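Local structure of serine acetyltransferase (Bacteroides vulgatus ATCC 8482, 3F1X) at residues 155-159 / 188-192; 201-207 / 221-227; 250-254 / 265-269; 271-277 / 287-293. The protein probably transfers an acetyl group to serine, as a member of the serine acetyltransferase family built on a left-handed parallel beta-helix. The contacts are given in a common frame with arbitrary orientation. Numbering follows the deposited sequence.

Contact 1. Residues 155-159 / 188-192; sequences PAIRA and ETGID
The helix that ends at Thr189 is finished by an ST turn, and the threonine that forms this turn also packs against the start of helix 155-171. Thr189 takes chi1 p (68°). Its OG1 accepts from Ile191 N at 3.2 Å and also bonds to Ala185 O. Gly190 leaves the helix with phi/psi 82/4, where a CB would be jammed against the preceding carbonyl O. Ile191 then turns extended (-103/117), and Asp192 starts a strand. Ala156 to Ala159 are helical, with Ala159 N hydrogen-bonded to Pro155 O at 3.0 Å. The nearest CA pairs are Pro155-Thr189 at 5.6 Å and Ala159-Ile191 at 6.4 Å. This is where the helical N-terminal domain passes into the left-handed parallel beta-helix. Asp192 opens the first sheet strand, and the helix before it ends on the side of helix 155-171. No hydrogen bond crosses between the segments; the packing is by methyl groups. Thr189 CG2 lies 3.5 Å from Pro155 O and 3.9 Å from Pro155 CB. Ile191, with chi1 m and chi2 t, brings CD1 to 3.7 Å from Ala159 CB and 3.8 Å from Ala156 CA. Ala159 CB also sits 3.7 Å from Thr189 OG1. Ile205 of the beta-helix touches both Ala156 and Ile191, and Glu188 O accepts from Ser187 OG of a neighbouring subunit.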
loop_
_atom_site.group_PDB
_atom_site.type_symbol
_atom_site.label_atom_id
_atom_site.label_comp_id
_atom_site.label_asym_id
_atom_site.label_seq_id
_atom_site.Cartn_x
_atom_site.Cartn_y
_atom_site.Cartn_z
ATOM N N PRO A 155 -10.675 -23.155 7.856
ATOM C CA PRO A 155 -11.703 -22.115 7.770
ATOM C C PRO A 155 -12.726 -22.148 8.904
ATOM O O PRO A 155 -13.191 -21.105 9.355
ATOM C CB PRO A 155 -12.335 -22.371 6.407
ATOM C CG PRO A 155 -12.213 -23.874 6.264
ATOM C CD PRO A 155 -10.805 -24.123 6.751
ATOM N N ALA A 156 -13.065 -23.346 9.365
ATOM C CA ALA A 156 -14.039 -23.502 10.436
ATOM C C ALA A 156 -13.644 -22.761 11.710
ATOM O O ALA A 156 -14.472 -22.090 12.321
ATOM C CB ALA A 156 -14.249 -24.977 10.736
ATOM N N ILE A 157 -12.383 -22.879 12.114
ATOM C CA ILE A 157 -11.925 -22.207 13.323
ATOM C C ILE A 157 -12.075 -20.699 13.196
ATOM O O ILE A 157 -12.388 -20.020 14.166
ATOM C CB ILE A 157 -10.454 -22.532 13.636
ATOM C CG1 ILE A 157 -10.302 -24.029 13.875
ATOM C CG2 ILE A 157 -10.007 -21.778 14.893
ATOM C CD1 ILE A 157 -11.068 -24.535 15.081
ATOM N N ARG A 158 -11.858 -20.186 11.989
ATOM C CA ARG A 158 -11.979 -18.762 11.729
ATOM C C ARG A 158 -13.426 -18.314 11.868
ATOM O O ARG A 158 -13.707 -17.285 12.478
ATOM C CB ARG A 158 -11.453 -18.437 10.325
ATOM C CG ARG A 158 -9.955 -18.616 10.212
ATOM C CD ARG A 158 -9.438 -18.458 8.791
ATOM N NE ARG A 158 -7.988 -18.644 8.732
ATOM C CZ ARG A 158 -7.266 -18.565 7.618
ATOM N NH1 ARG A 158 -5.950 -18.748 7.657
ATOM N NH2 ARG A 158 -7.861 -18.305 6.460
ATOM N N ALA A 159 -14.348 -19.094 11.304
ATOM C CA ALA A 159 -15.770 -18.764 11.385
ATOM C C ALA A 159 -16.252 -18.855 12.831
ATOM O O ALA A 159 -16.947 -17.967 13.316
ATOM C CB ALA A 159 -16.581 -19.713 10.503
ATOM N N GLU A 188 -15.606 -14.971 3.897
ATOM C CA GLU A 188 -14.310 -15.637 3.846
ATOM C C GLU A 188 -14.322 -17.161 3.951
ATOM O O GLU A 188 -13.376 -17.818 3.502
ATOM C CB GLU A 188 -13.383 -15.092 4.944
ATOM C CG GLU A 188 -13.120 -13.587 4.891
ATOM C CD GLU A 188 -12.021 -13.149 5.855
ATOM O OE1 GLU A 188 -10.864 -13.594 5.677
ATOM O OE2 GLU A 188 -12.309 -12.361 6.789
ATOM N N THR A 189 -15.376 -17.738 4.524
ATOM C CA THR A 189 -15.417 -19.193 4.700
ATOM C C THR A 189 -16.637 -19.926 4.153
ATOM O O THR A 189 -16.621 -21.150 4.047
ATOM C CB THR A 189 -15.331 -19.565 6.194
ATOM O OG1 THR A 189 -16.531 -19.130 6.853
ATOM C CG2 THR A 189 -14.122 -18.896 6.846
ATOM N N GLY A 190 -17.689 -19.188 3.828
ATOM C CA GLY A 190 -18.898 -19.811 3.330
ATOM C C GLY A 190 -19.758 -20.328 4.480
ATOM O O GLY A 190 -20.798 -20.955 4.252
ATOM N N ILE A 191 -19.327 -20.051 5.710
ATOM C CA ILE A 191 -20.025 -20.467 6.929
ATOM C C ILE A 191 -20.769 -19.268 7.522
ATOM O O ILE A 191 -20.147 -18.282 7.918
ATOM C CB ILE A 191 -19.020 -21.020 7.980
ATOM C CG1 ILE A 191 -18.215 -22.161 7.377
ATOM C CG2 ILE A 191 -19.772 -21.530 9.211
ATOM C CD1 ILE A 191 -17.047 -22.620 8.218
ATOM N N ASP A 192 -22.095 -19.371 7.584
ATOM C CA ASP A 192 -22.952 -18.296 8.085
ATOM C C ASP A 192 -23.609 -18.625 9.427
ATOM O O ASP A 192 -24.558 -19.412 9.499
ATOM C CB ASP A 192 -24.018 -17.971 7.023
ATOM C CG ASP A 192 -24.879 -16.762 7.381
ATOM O OD1 ASP A 192 -24.359 -15.801 7.982
ATOM O OD2 ASP A 192 -26.083 -16.766 7.035
#

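Contact 2. Residues 201-207 / 221-227; sequences HHFTIDH and NNVKLYQ
Two successive coils of the left-handed parallel beta-helix stack here, in register: each residue of 201-207 lies beside the one twenty positions later. Strands 204-206 and 224-226 run parallel, 4.7 Å apart at an angle of 24°. Asn221, with chi1 m, brings OD1 to His201 N at 2.9 Å. Asn222 N donates to His201 O at 3.0 Å; both Asn222 (57/43) and His202 (46/48) have positive phi, so the two corners match. Val223 N gives its hydrogen to a water, which donates to His201 O (2.9 Å in each case). Val223 O accepts from Thr204 N at 3.1 Å, and Val223 CB lies 4.2 Å from Phe203 CD1. Lys224 CB meets Thr204 CG2 at 3.5 Å. Leu225 N donates to Thr204 O at 3.1 Å and Leu225 O accepts from Asp206 N at 2.8 Å. Leu225 CD2 is 4.0 Å from Phe203 CZ, at the ring edge, on the same face as Ile205. Tyr226 stacks on Tyr261 and offers a ring face to Asp206. His207, beside Gln227, bonds through ND1 to Asp192 of a neighbouring subunit. The CH-pi contact places Asp206 CB 4.0 Å from the Tyr226 ring centroid.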
loop_
_atom_site.group_PDB
_atom_site.type_symbol
_atom_site.label_atom_id
_atom_site.label_comp_id
_atom_site.label_asym_id
_atom_site.label_seq_id
_atom_site.Cartn_x
_atom_site.Cartn_y
_atom_site.Cartn_z
ATOM N N HIS A 201 -19.537 -25.874 23.969
ATOM C CA HIS A 201 -18.113 -26.149 23.836
ATOM C C HIS A 201 -17.836 -27.291 22.865
ATOM O O HIS A 201 -18.751 -27.981 22.417
ATOM C CB HIS A 201 -17.516 -26.482 25.211
ATOM C CG HIS A 201 -17.431 -25.305 26.133
ATOM N ND1 HIS A 201 -18.360 -24.286 26.126
ATOM C CD2 HIS A 201 -16.543 -24.997 27.108
ATOM C CE1 HIS A 201 -18.048 -23.401 27.056
ATOM N NE2 HIS A 201 -16.950 -23.809 27.666
ATOM N N HIS A 202 -16.561 -27.473 22.540
ATOM C CA HIS A 202 -16.141 -28.531 21.632
ATOM C C HIS A 202 -17.026 -28.583 20.390
ATOM O O HIS A 202 -17.509 -29.640 19.999
ATOM C CB HIS A 202 -16.171 -29.878 22.355
ATOM C CG HIS A 202 -15.256 -29.944 23.537
ATOM N ND1 HIS A 202 -15.574 -29.394 24.760
ATOM C CD2 HIS A 202 -14.007 -30.450 23.666
ATOM C CE1 HIS A 202 -14.560 -29.558 25.592
ATOM N NE2 HIS A 202 -13.596 -30.196 24.953
ATOM N N PHE A 203 -17.244 -27.430 19.778
ATOM C CA PHE A 203 -18.062 -27.362 18.581
ATOM C C PHE A 203 -17.142 -27.480 17.371
ATOM O O PHE A 203 -16.050 -26.930 17.363
ATOM C CB PHE A 203 -18.809 -26.027 18.534
ATOM C CG PHE A 203 -19.653 -25.850 17.305
ATOM C CD1 PHE A 203 -20.714 -26.721 17.038
ATOM C CD2 PHE A 203 -19.399 -24.808 16.414
ATOM C CE1 PHE A 203 -21.515 -26.556 15.898
ATOM C CE2 PHE A 203 -20.197 -24.633 15.269
ATOM C CZ PHE A 203 -21.257 -25.510 15.014
ATOM N N THR A 204 -17.573 -28.204 16.351
ATOM C CA THR A 204 -16.744 -28.333 15.171
ATOM C C THR A 204 -17.586 -28.351 13.904
ATOM O O THR A 204 -18.716 -28.836 13.897
ATOM C CB THR A 204 -15.869 -29.608 15.243
ATOM O OG1 THR A 204 -14.886 -29.573 14.202
ATOM C CG2 THR A 204 -16.715 -30.839 15.085
ATOM N N ILE A 205 -17.030 -27.783 12.843
ATOM C CA ILE A 205 -17.687 -27.740 11.547
ATOM C C ILE A 205 -16.670 -28.306 10.568
ATOM O O ILE A 205 -15.573 -27.766 10.427
ATOM C CB ILE A 205 -18.045 -26.294 11.143
ATOM C CG1 ILE A 205 -19.134 -25.752 12.078
ATOM C CG2 ILE A 205 -18.501 -26.263 9.692
ATOM C CD1 ILE A 205 -19.468 -24.280 11.879
ATOM N N ASP A 206 -17.025 -29.407 9.917
ATOM C CA ASP A 206 -16.128 -30.048 8.964
ATOM C C ASP A 206 -16.331 -29.473 7.564
ATOM O O ASP A 206 -17.423 -29.577 7.013
ATOM C CB ASP A 206 -16.395 -31.555 8.934
ATOM C CG ASP A 206 -15.137 -32.366 8.707
ATOM O OD1 ASP A 206 -14.265 -31.918 7.928
ATOM O OD2 ASP A 206 -15.024 -33.459 9.304
ATOM N N HIS A 207 -15.284 -28.881 6.994
ATOM C CA HIS A 207 -15.352 -28.296 5.655
ATOM C C HIS A 207 -16.217 -27.029 5.763
ATOM O O HIS A 207 -15.711 -25.917 5.606
ATOM C CB HIS A 207 -15.927 -29.332 4.685
ATOM C CG HIS A 207 -15.262 -30.674 4.786
ATOM N ND1 HIS A 207 -13.920 -30.862 4.524
ATOM C CD2 HIS A 207 -15.750 -31.891 5.124
ATOM C CE1 HIS A 207 -13.613 -32.137 4.689
ATOM N NE2 HIS A 207 -14.703 -32.785 5.052
ATOM N N ASN A 221 -23.062 -29.330 23.485
ATOM C CA ASN A 221 -21.629 -29.559 23.487
ATOM C C ASN A 221 -21.237 -30.740 22.616
ATOM O O ASN A 221 -22.025 -31.669 22.419
ATOM C CB ASN A 221 -21.130 -29.798 24.914
ATOM C CG ASN A 221 -21.523 -28.684 25.864
ATOM O OD1 ASN A 221 -21.353 -27.502 25.566
ATOM N ND2 ASN A 221 -22.044 -29.060 27.022
ATOM N N ASN A 222 -20.012 -30.692 22.099
ATOM C CA ASN A 222 -19.481 -31.758 21.266
ATOM C C ASN A 222 -20.359 -32.023 20.050
ATOM O O ASN A 222 -20.617 -33.171 19.705
ATOM C CB ASN A 222 -19.354 -33.045 22.093
ATOM C CG ASN A 222 -18.448 -32.879 23.304
ATOM O OD1 ASN A 222 -17.241 -32.674 23.174
ATOM N ND2 ASN A 222 -19.035 -32.957 24.495
ATOM N N VAL A 223 -20.826 -30.962 19.405
ATOM C CA VAL A 223 -21.663 -31.122 18.221
ATOM C C VAL A 223 -20.824 -30.896 16.974
ATOM O O VAL A 223 -19.931 -30.050 16.966
ATOM C CB VAL A 223 -22.850 -30.126 18.227
ATOM C CG1 VAL A 223 -23.681 -30.279 16.950
ATOM C CG2 VAL A 223 -23.724 -30.370 19.451
ATOM N N LYS A 224 -21.103 -31.668 15.925
ATOM C CA LYS A 224 -20.365 -31.554 14.671
ATOM C C LYS A 224 -21.326 -31.397 13.502
ATOM O O LYS A 224 -22.284 -32.149 13.373
ATOM C CB LYS A 224 -19.491 -32.797 14.438
ATOM C CG LYS A 224 -18.782 -32.789 13.082
ATOM C CD LYS A 224 -17.985 -34.065 12.812
ATOM C CE LYS A 224 -16.762 -34.179 13.702
ATOM N NZ LYS A 224 -15.862 -35.283 13.239
ATOM N N LEU A 225 -21.056 -30.410 12.660
ATOM C CA LEU A 225 -21.873 -30.129 11.487
ATOM C C LEU A 225 -20.984 -30.213 10.255
ATOM O O LEU A 225 -19.810 -29.856 10.309
ATOM C CB LEU A 225 -22.460 -28.716 11.582
ATOM C CG LEU A 225 -23.871 -28.466 12.124
ATOM C CD1 LEU A 225 -24.192 -29.343 13.325
ATOM C CD2 LEU A 225 -23.981 -26.987 12.464
ATOM N N TYR A 226 -21.547 -30.686 9.148
ATOM C CA TYR A 226 -20.810 -30.794 7.898
ATOM C C TYR A 226 -21.249 -29.689 6.940
ATOM O O TYR A 226 -22.181 -28.936 7.232
ATOM C CB TYR A 226 -21.050 -32.170 7.265
ATOM C CG TYR A 226 -20.182 -33.252 7.861
ATOM C CD1 TYR A 226 -19.042 -33.689 7.200
ATOM C CD2 TYR A 226 -20.488 -33.822 9.095
ATOM C CE1 TYR A 226 -18.210 -34.679 7.750
ATOM C CE2 TYR A 226 -19.663 -34.814 9.660
ATOM C CZ TYR A 226 -18.530 -35.234 8.982
ATOM O OH TYR A 226 -17.709 -36.195 9.525
ATOM N N GLN A 227 -20.566 -29.600 5.802
ATOM C CA GLN A 227 -20.867 -28.604 4.781
ATOM C C GLN A 227 -22.343 -28.639 4.377
ATOM O O GLN A 227 -22.971 -29.703 4.367
ATOM C CB GLN A 227 -20.007 -28.856 3.531
ATOM C CG GLN A 227 -20.185 -30.258 2.921
ATOM C CD GLN A 227 -19.259 -31.304 3.527
ATOM O OE1 GLN A 227 -18.725 -31.117 4.614
ATOM N NE2 GLN A 227 -19.074 -32.422 2.820
HETATM O O HOH W 1 -20.716 -28.228 20.321
#

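Contact 3. Residues 250-254 / 265-269; sequences RHPIL and TILGR
Residues 250-254 come in from a loop and become strand at Ile253, while 265-269 leave strand 265-267 through a bend at Gly268. The end-to-end directions of the touching parts, 250-254 and 266-268, are 141° apart. The closest CA pair is His251-Gly268, at 5.1 Å. Gly268 has phi/psi 88/-157, a conformation that calls for glycine because a CB would be jammed against the carbonyl O of Leu267. No hydrogen bond joins the two segments. Gly268 O lies 3.3 Å from Pro252 N, which has no hydrogen to give. Gly268 CA makes a CA-H...O contact with Arg250 O at 3.6 Å. Among the side chains, Pro252 packs hardest: its CG is 3.6 Å from Ile266 CG2 and 3.3 Å from Ile266 O. Ile266 (chi1 m, chi2 t) points inward and brings CD1 to 4.4 Å from Leu254 CD1. The two segments belong to different faces of the left-handed beta-helix and meet at a corner of the prism, where one coil closes on its own start. Strand 253-254 pairs with strands 218-219 and 271-272, strand 265-267 with 230-232 and 283-284, and Ile272 packs on both Leu254 and Ile266.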
loop_
_atom_site.group_PDB
_atom_site.type_symbol
_atom_site.label_atom_id
_atom_site.label_comp_id
_atom_site.label_asym_id
_atom_site.label_seq_id
_atom_site.Cartn_x
_atom_site.Cartn_y
_atom_site.Cartn_z
ATOM N N ARG A 250 -37.847 -20.168 17.155
ATOM C CA ARG A 250 -38.306 -20.852 15.950
ATOM C C ARG A 250 -37.178 -21.559 15.214
ATOM O O ARG A 250 -37.322 -21.944 14.054
ATOM C CB ARG A 250 -39.015 -19.867 15.017
ATOM C CG ARG A 250 -38.349 -18.504 14.871
ATOM C CD ARG A 250 -39.181 -17.630 13.940
ATOM N NE ARG A 250 -38.771 -16.228 13.935
ATOM C CZ ARG A 250 -38.849 -15.417 14.987
ATOM N NH1 ARG A 250 -39.320 -15.867 16.144
ATOM N NH2 ARG A 250 -38.471 -14.148 14.881
ATOM N N HIS A 251 -36.054 -21.729 15.900
ATOM C CA HIS A 251 -34.894 -22.409 15.333
ATOM C C HIS A 251 -34.623 -23.698 16.108
ATOM O O HIS A 251 -34.973 -23.818 17.287
ATOM C CB HIS A 251 -33.676 -21.483 15.355
ATOM C CG HIS A 251 -33.718 -20.421 14.298
ATOM N ND1 HIS A 251 -33.558 -20.701 12.957
ATOM C CD2 HIS A 251 -33.952 -19.090 14.377
ATOM C CE1 HIS A 251 -33.690 -19.589 12.256
ATOM N NE2 HIS A 251 -33.931 -18.596 13.094
ATOM N N PRO A 252 -33.984 -24.680 15.457
ATOM C CA PRO A 252 -33.675 -25.975 16.072
ATOM C C PRO A 252 -32.812 -25.976 17.319
ATOM O O PRO A 252 -32.074 -25.030 17.606
ATOM C CB PRO A 252 -32.994 -26.750 14.938
ATOM C CG PRO A 252 -33.513 -26.088 13.689
ATOM C CD PRO A 252 -33.475 -24.636 14.077
ATOM N N ILE A 253 -32.920 -27.079 18.045
ATOM C CA ILE A 253 -32.149 -27.310 19.243
ATOM C C ILE A 253 -31.416 -28.627 19.027
ATOM O O ILE A 253 -32.044 -29.656 18.780
ATOM C CB ILE A 253 -33.038 -27.480 20.484
ATOM C CG1 ILE A 253 -33.865 -26.219 20.729
ATOM C CG2 ILE A 253 -32.169 -27.809 21.685
ATOM C CD1 ILE A 253 -34.784 -26.330 21.928
ATOM N N LEU A 254 -30.093 -28.594 19.084
ATOM C CA LEU A 254 -29.309 -29.813 18.937
ATOM C C LEU A 254 -28.684 -30.092 20.286
ATOM O O LEU A 254 -27.957 -29.253 20.820
ATOM C CB LEU A 254 -28.202 -29.642 17.884
ATOM C CG LEU A 254 -28.548 -29.903 16.415
ATOM C CD1 LEU A 254 -29.642 -28.956 15.974
ATOM C CD2 LEU A 254 -27.288 -29.736 15.551
ATOM N N THR A 265 -31.081 -30.314 6.074
ATOM C CA THR A 265 -31.797 -29.118 6.497
ATOM C C THR A 265 -32.670 -29.431 7.714
ATOM O O THR A 265 -33.510 -30.319 7.664
ATOM C CB THR A 265 -32.722 -28.576 5.376
ATOM O OG1 THR A 265 -31.978 -28.395 4.165
ATOM C CG2 THR A 265 -33.340 -27.241 5.796
ATOM N N ILE A 266 -32.457 -28.711 8.807
ATOM C CA ILE A 266 -33.256 -28.907 10.019
ATOM C C ILE A 266 -34.000 -27.601 10.272
ATOM O O ILE A 266 -33.373 -26.561 10.455
ATOM C CB ILE A 266 -32.363 -29.218 11.237
ATOM C CG1 ILE A 266 -31.490 -30.442 10.945
ATOM C CG2 ILE A 266 -33.228 -29.486 12.457
ATOM C CD1 ILE A 266 -30.415 -30.699 11.988
ATOM N N LEU A 267 -35.328 -27.630 10.282
ATOM C CA LEU A 267 -36.041 -26.381 10.501
ATOM C C LEU A 267 -37.224 -26.407 11.453
ATOM O O LEU A 267 -37.908 -27.421 11.602
ATOM C CB LEU A 267 -36.507 -25.791 9.170
ATOM C CG LEU A 267 -37.617 -26.526 8.420
ATOM C CD1 LEU A 267 -38.237 -25.582 7.407
ATOM C CD2 LEU A 267 -37.059 -27.770 7.747
ATOM N N GLY A 268 -37.454 -25.260 12.088
ATOM C CA GLY A 268 -38.565 -25.107 13.010
ATOM C C GLY A 268 -38.281 -25.491 14.446
ATOM O O GLY A 268 -37.133 -25.485 14.897
ATOM N N ARG A 269 -39.350 -25.815 15.164
ATOM C CA ARG A 269 -39.269 -26.224 16.559
ATOM C C ARG A 269 -38.877 -27.692 16.566
ATOM O O ARG A 269 -39.680 -28.565 16.890
ATOM C CB ARG A 269 -40.625 -26.058 17.244
ATOM C CG ARG A 269 -40.623 -26.423 18.723
ATOM C CD ARG A 269 -42.031 -26.701 19.220
ATOM N NE ARG A 269 -42.615 -27.854 18.545
ATOM C CZ ARG A 269 -42.165 -29.100 18.661
ATOM N NH1 ARG A 269 -41.120 -29.365 19.435
ATOM N NH2 ARG A 269 -42.758 -30.086 17.996
#

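Contact 4. Residues 271-277 / 287-293; sequences TIGKGAT and NVPAGSR
This is coil-on-coil stacking at a corner of the left-handed parallel beta-helix, close to its C-terminal end: two type II turns, Gly273 to Ala276 and Pro289 to Ser292, lie one above the other. Before the turns, Ile272 and Val288 are bridged, with CA atoms 4.7 Å apart. Val288 N donates to Thr271 O at 2.9 Å, and Gly273 N donates to Val288 O at 2.8 Å. The register then slips, so that Gly273 lies nearest Ala290 (CA to CA 3.7 Å) and Ala276 nearest Gly291 (4.1 Å). Gly273 is needed for this: a CB there would clash with Ala290 N. Gly275 (73/1) and Gly291 (68/3) hold the positive-phi places of their turns. Gly291 N bonds to Lys274 O at 2.8 Å. Ser292, with chi1 p, donates from OG to Pro289 O at 2.8 Å inside its own turn. After the turns Thr277 and Arg293 form a parallel bridge (CA to CA 4.8 Å), with Thr277 N donating to Ser292 O at 2.9 Å. Inside the corner, Val288 CG1 meets Ala276 CB at 4.0 Å, and Val288 CB is 4.4 Å from Ile272 CG2. On the preceding coil, strand 253-254 pairs with 271-272, and strand 259-260 with 277-278; strand 293-294 ends its sheet within this chain.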
loop_
_atom_site.group_PDB
_atom_site.type_symbol
_atom_site.label_atom_id
_atom_site.label_comp_id
_atom_site.label_asym_id
_atom_site.label_seq_id
_atom_site.Cartn_x
_atom_site.Cartn_y
_atom_site.Cartn_z
ATOM N N THR A 271 -36.028 -30.659 17.816
ATOM C CA THR A 271 -34.970 -30.996 18.754
ATOM C C THR A 271 -34.295 -32.279 18.300
ATOM O O THR A 271 -34.964 -33.293 18.069
ATOM C CB THR A 271 -35.520 -31.223 20.180
ATOM O OG1 THR A 271 -36.070 -30.000 20.673
ATOM C CG2 THR A 271 -34.416 -31.681 21.118
ATOM N N ILE A 272 -32.979 -32.229 18.142
ATOM C CA ILE A 272 -32.220 -33.409 17.762
ATOM C C ILE A 272 -31.639 -33.917 19.077
ATOM O O ILE A 272 -30.777 -33.267 19.673
ATOM C CB ILE A 272 -31.064 -33.074 16.781
ATOM C CG1 ILE A 272 -31.625 -32.544 15.464
ATOM C CG2 ILE A 272 -30.234 -34.312 16.521
ATOM C CD1 ILE A 272 -32.103 -31.133 15.544
ATOM N N GLY A 273 -32.139 -35.062 19.534
ATOM C CA GLY A 273 -31.700 -35.650 20.792
ATOM C C GLY A 273 -30.218 -35.945 20.883
ATOM O O GLY A 273 -29.571 -36.195 19.868
ATOM N N LYS A 274 -29.671 -35.933 22.096
ATOM C CA LYS A 274 -28.244 -36.179 22.249
ATOM C C LYS A 274 -27.786 -37.507 21.652
ATOM O O LYS A 274 -28.492 -38.520 21.701
ATOM C CB LYS A 274 -27.819 -36.086 23.723
ATOM C CG LYS A 274 -28.545 -36.988 24.689
ATOM C CD LYS A 274 -27.955 -36.841 26.090
ATOM C CE LYS A 274 -28.681 -37.718 27.105
ATOM N NZ LYS A 274 -28.082 -37.625 28.471
ATOM N N GLY A 275 -26.599 -37.474 21.062
ATOM C CA GLY A 275 -26.037 -38.667 20.465
ATOM C C GLY A 275 -26.699 -39.090 19.170
ATOM O O GLY A 275 -26.318 -40.103 18.586
ATOM N N ALA A 276 -27.683 -38.330 18.702
ATOM C CA ALA A 276 -28.345 -38.697 17.454
ATOM C C ALA A 276 -27.514 -38.308 16.241
ATOM O O ALA A 276 -26.648 -37.427 16.310
ATOM C CB ALA A 276 -29.712 -38.057 17.363
ATOM N N THR A 277 -27.789 -38.980 15.131
ATOM C CA THR A 277 -27.095 -38.730 13.879
ATOM C C THR A 277 -28.114 -38.429 12.781
ATOM O O THR A 277 -29.082 -39.175 12.594
ATOM C CB THR A 277 -26.255 -39.951 13.461
ATOM O OG1 THR A 277 -25.226 -40.176 14.434
ATOM C CG2 THR A 277 -25.612 -39.726 12.096
ATOM N N ASN A 287 -38.941 -33.912 15.343
ATOM C CA ASN A 287 -37.960 -34.173 16.390
ATOM C C ASN A 287 -37.228 -35.471 16.063
ATOM O O ASN A 287 -37.771 -36.348 15.393
ATOM C CB ASN A 287 -38.646 -34.325 17.750
ATOM C CG ASN A 287 -39.211 -33.026 18.276
ATOM O OD1 ASN A 287 -40.129 -33.030 19.099
ATOM N ND2 ASN A 287 -38.663 -31.908 17.821
ATOM N N VAL A 288 -35.998 -35.592 16.542
ATOM C CA VAL A 288 -35.205 -36.792 16.305
ATOM C C VAL A 288 -34.804 -37.337 17.669
ATOM O O VAL A 288 -34.030 -36.708 18.387
ATOM C CB VAL A 288 -33.935 -36.470 15.479
ATOM C CG1 VAL A 288 -33.115 -37.734 15.256
ATOM C CG2 VAL A 288 -34.328 -35.864 14.136
ATOM N N PRO A 289 -35.341 -38.512 18.054
ATOM C CA PRO A 289 -34.995 -39.085 19.359
ATOM C C PRO A 289 -33.498 -39.245 19.585
ATOM O O PRO A 289 -32.727 -39.419 18.643
ATOM C CB PRO A 289 -35.753 -40.417 19.376
ATOM C CG PRO A 289 -35.961 -40.737 17.929
ATOM C CD PRO A 289 -36.273 -39.392 17.328
ATOM N N ALA A 290 -33.096 -39.171 20.847
ATOM C CA ALA A 290 -31.696 -39.291 21.213
ATOM C C ALA A 290 -31.112 -40.634 20.800
ATOM O O ALA A 290 -31.791 -41.657 20.858
ATOM C CB ALA A 290 -31.536 -39.091 22.722
ATOM N N GLY A 291 -29.852 -40.612 20.372
ATOM C CA GLY A 291 -29.167 -41.828 19.975
ATOM C C GLY A 291 -29.661 -42.522 18.717
ATOM O O GLY A 291 -29.147 -43.582 18.357
ATOM N N SER A 292 -30.641 -41.940 18.034
ATOM C CA SER A 292 -31.163 -42.566 16.823
ATOM C C SER A 292 -30.461 -42.058 15.573
ATOM O O SER A 292 -29.670 -41.113 15.628
ATOM C CB SER A 292 -32.661 -42.303 16.693
ATOM O OG SER A 292 -32.911 -40.948 16.362
ATOM N N ARG A 293 -30.758 -42.696 14.446
ATOM C CA ARG A 293 -30.174 -42.304 13.174
ATOM C C ARG A 293 -31.285 -42.171 12.142
ATOM O O ARG A 293 -32.160 -43.035 12.047
ATOM C CB ARG A 293 -29.147 -43.342 12.711
ATOM C CG ARG A 293 -28.525 -43.022 11.356
ATOM C CD ARG A 293 -27.590 -44.122 10.862
ATOM N NE ARG A 293 -26.202 -43.936 11.287
ATOM C CZ ARG A 293 -25.753 -44.129 12.524
ATOM N NH1 ARG A 293 -26.578 -44.520 13.487
ATOM N NH2 ARG A 293 -24.467 -43.939 12.792
#

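Contact 1 is the buried one, joining two helices of the N-terminal part at the entry to the beta-helix. It touches contact 2, where Ala156 CB lies 3.1 Å from Ile205 O. Contacts 2 and 4 are both stacks of neighbouring coils held by backbone hydrogen bonds, but contact 2 also takes part in a subunit interface, whereas contact 4 has many exposed residues and no other chain touching it. Contacts 1 and 3 have no hydrogen bonds between their segments and rest on packing. Leu254 links contact 3 to contact 2, and strands 253-254 and 271-272 link it to contact 4 as neighbours in one sheet.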